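Local structure of methylated RNA-binding protein 1 (4RCM) at residues Gly75-Val80 with Val104-Val109. The protein reads N6-methyladenosine marks in RNA through its YTH domain and lowers the stability of PHO4 mRNA by binding its 3'-UTR. Numbering follows the deposited sequence.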
loop_
_atom_site.group_PDB
_atom_site.type_symbol
_atom_site.label_atom_id
_atom_site.label_comp_id
_atom_site.label_asym_id
_atom_site.label_seq_id
_atom_site.Cartn_x
_atom_site.Cartn_y
_atom_site.Cartn_z
ATOM N N GLY A 75 5.992 3.195 -0.228
ATOM C CA GLY A 75 6.356 1.909 0.353
ATOM C C GLY A 75 5.201 0.935 0.276
ATOM O O GLY A 75 4.218 1.195 -0.388
ATOM N N VAL A 76 5.397 -0.209 0.909
ATOM C CA VAL A 76 4.423 -1.339 0.785
ATOM C C VAL A 76 4.052 -1.813 2.163
ATOM O O VAL A 76 4.891 -2.044 2.975
ATOM C CB VAL A 76 5.035 -2.473 -0.050
ATOM C CG1 VAL A 76 3.979 -3.496 -0.402
ATOM C CG2 VAL A 76 5.696 -1.926 -1.352
ATOM N N ALA A 77 2.770 -2.019 2.417
ATOM C CA ALA A 77 2.350 -2.558 3.683
ATOM C C ALA A 77 1.471 -3.763 3.419
ATOM O O ALA A 77 0.817 -3.871 2.334
ATOM C CB ALA A 77 1.551 -1.545 4.485
ATOM N N GLU A 78 1.491 -4.666 4.382
ATOM C CA GLU A 78 0.646 -5.844 4.314
ATOM C C GLU A 78 -0.493 -5.558 5.212
ATOM O O GLU A 78 -0.259 -5.037 6.305
ATOM C CB GLU A 78 1.396 -7.077 4.813
ATOM C CG GLU A 78 0.651 -8.389 4.578
ATOM C CD GLU A 78 1.357 -9.646 5.098
ATOM O OE1 GLU A 78 2.481 -9.591 5.629
ATOM O OE2 GLU A 78 0.718 -10.707 5.033
ATOM N N MET A 79 -1.718 -5.912 4.771
ATOM C CA MET A 79 -2.922 -5.907 5.595
ATOM C C MET A 79 -2.945 -7.177 6.462
ATOM O O MET A 79 -2.911 -8.303 5.935
ATOM C CB MET A 79 -4.190 -5.846 4.676
ATOM C CG MET A 79 -5.512 -5.894 5.392
ATOM S SD MET A 79 -6.846 -5.800 4.185
ATOM C CE MET A 79 -8.270 -5.692 5.291
ATOM N N VAL A 80 -3.000 -7.015 7.783
ATOM C CA VAL A 80 -2.777 -8.136 8.685
ATOM C C VAL A 80 -3.934 -8.306 9.659
ATOM O O VAL A 80 -3.842 -9.049 10.617
ATOM C CB VAL A 80 -1.376 -8.069 9.423
ATOM C CG1 VAL A 80 -0.231 -8.113 8.433
ATOM C CG2 VAL A 80 -1.236 -6.851 10.297
ATOM N N VAL A 104 -1.971 -2.869 9.743
ATOM C CA VAL A 104 -1.030 -3.016 8.655
ATOM C C VAL A 104 0.367 -3.152 9.219
ATOM O O VAL A 104 0.639 -2.653 10.302
ATOM C CB VAL A 104 -1.057 -1.836 7.618
ATOM C CG1 VAL A 104 -2.477 -1.708 7.063
ATOM C CG2 VAL A 104 -0.574 -0.528 8.234
ATOM N N ARG A 105 1.233 -3.821 8.481
ATOM C CA ARG A 105 2.657 -3.833 8.795
ATOM C C ARG A 105 3.479 -3.385 7.573
ATOM O O ARG A 105 3.419 -3.977 6.503
ATOM C CB ARG A 105 3.086 -5.215 9.273
ATOM C CG ARG A 105 2.314 -5.755 10.501
ATOM C CD ARG A 105 2.813 -5.205 11.886
ATOM N NE ARG A 105 2.010 -5.626 13.088
ATOM C CZ ARG A 105 0.928 -4.986 13.592
ATOM N NH1 ARG A 105 0.392 -3.873 13.016
ATOM N NH2 ARG A 105 0.349 -5.467 14.695
ATOM N N TRP A 106 4.231 -2.339 7.741
ATOM C CA TRP A 106 4.961 -1.730 6.640
ATOM C C TRP A 106 6.140 -2.645 6.392
ATOM O O TRP A 106 7.003 -2.770 7.262
ATOM C CB TRP A 106 5.359 -0.306 7.025
ATOM C CG TRP A 106 4.232 0.664 6.804
ATOM C CD1 TRP A 106 3.086 0.792 7.553
ATOM C CD2 TRP A 106 4.063 1.522 5.678
ATOM N NE1 TRP A 106 2.272 1.735 6.997
ATOM C CE2 TRP A 106 2.853 2.200 5.843
ATOM C CE3 TRP A 106 4.835 1.802 4.561
ATOM C CZ2 TRP A 106 2.392 3.148 4.931
ATOM C CZ3 TRP A 106 4.371 2.751 3.662
ATOM C CH2 TRP A 106 3.161 3.403 3.851
ATOM N N VAL A 107 6.110 -3.385 5.299
ATOM C CA VAL A 107 7.203 -4.330 4.959
ATOM C C VAL A 107 8.351 -3.619 4.235
ATOM O O VAL A 107 9.514 -3.943 4.465
ATOM C CB VAL A 107 6.712 -5.565 4.137
ATOM C CG1 VAL A 107 5.792 -6.442 4.968
ATOM C CG2 VAL A 107 5.974 -5.148 2.865
ATOM N N ILE A 108 8.016 -2.626 3.401
ATOM C CA ILE A 108 9.019 -1.844 2.648
ATOM C C ILE A 108 8.798 -0.337 2.737
ATOM O O ILE A 108 7.712 0.150 2.522
ATOM C CB ILE A 108 9.059 -2.229 1.142
ATOM C CG1 ILE A 108 9.485 -3.672 0.958
ATOM C CG2 ILE A 108 10.020 -1.297 0.335
ATOM C CD1 ILE A 108 9.075 -4.263 -0.383
ATOM N N VAL A 109 9.876 0.434 2.987
ATOM C CA VAL A 109 9.740 1.875 3.125
ATOM C C VAL A 109 10.878 2.479 2.341
ATOM O O VAL A 109 12.018 2.340 2.757
ATOM C CB VAL A 109 9.843 2.338 4.589
ATOM C CG1 VAL A 109 9.782 3.861 4.683
ATOM C CG2 VAL A 109 8.740 1.715 5.413
#
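Segments 75-80 and 104-109 lie on neighbouring antiparallel strands of the YTH domain's central sheet, their register broken by a classic beta bulge in which Val107 and Ile108 both face Val76. The single carbonyl Val76 O takes two donors in its plane: Val107 N at 2.9 Å, on a bent bond (N-H...O 133°), and Ile108 N at 3.2 Å, almost straight at 176°. Val76 N returns a bond to Ile108 O, and beyond the bulge Glu78 and Arg105 bond each other through N and O in both directions. The extra residue gives Val107 a helix-like psi of -35°; its CG2, in the crowded position between backbone N and carbonyl carbon, presses on Val76 O (3.3 Å) and crosses obliquely beside Val76 CB. Next to it Val76 and Ile108 lie alongside, pointing the same way.

On the other face the Trp106 indole bends back across the partner strand. Ala77 CB is the small knob beneath it, 4.0 Å from the centroid of the five-membered ring and almost on its normal, a CH-pi contact; Val104 CB closes in on the same methyl. Farther along the indole, CZ3 reaches Gly75 CA (3.9 Å), where the bare glycine backbone also meets Ile108 O. Back on the Val76 face, at the far end, Val80 CG2 packs on Arg105 CG (3.7 Å) and lies over the rim of one guanidinium face, while Arg105 NH1 folds back to Val104 O.

The bound RNA is about 10 Å away at the nearest atoms, so the contact is sheet framework rather than binding pocket. Strand 61-67 flanks segment 75-80 on its other edge. Helix 141-151 lays Phe151 on Val76 and Ile108, and Ile148 on Val76; helix 26-35 packs on the sheet face carrying Val104 and Trp106, with Ser32 OG bonded to NE1 and Phe33 meeting the indole edge-to-face.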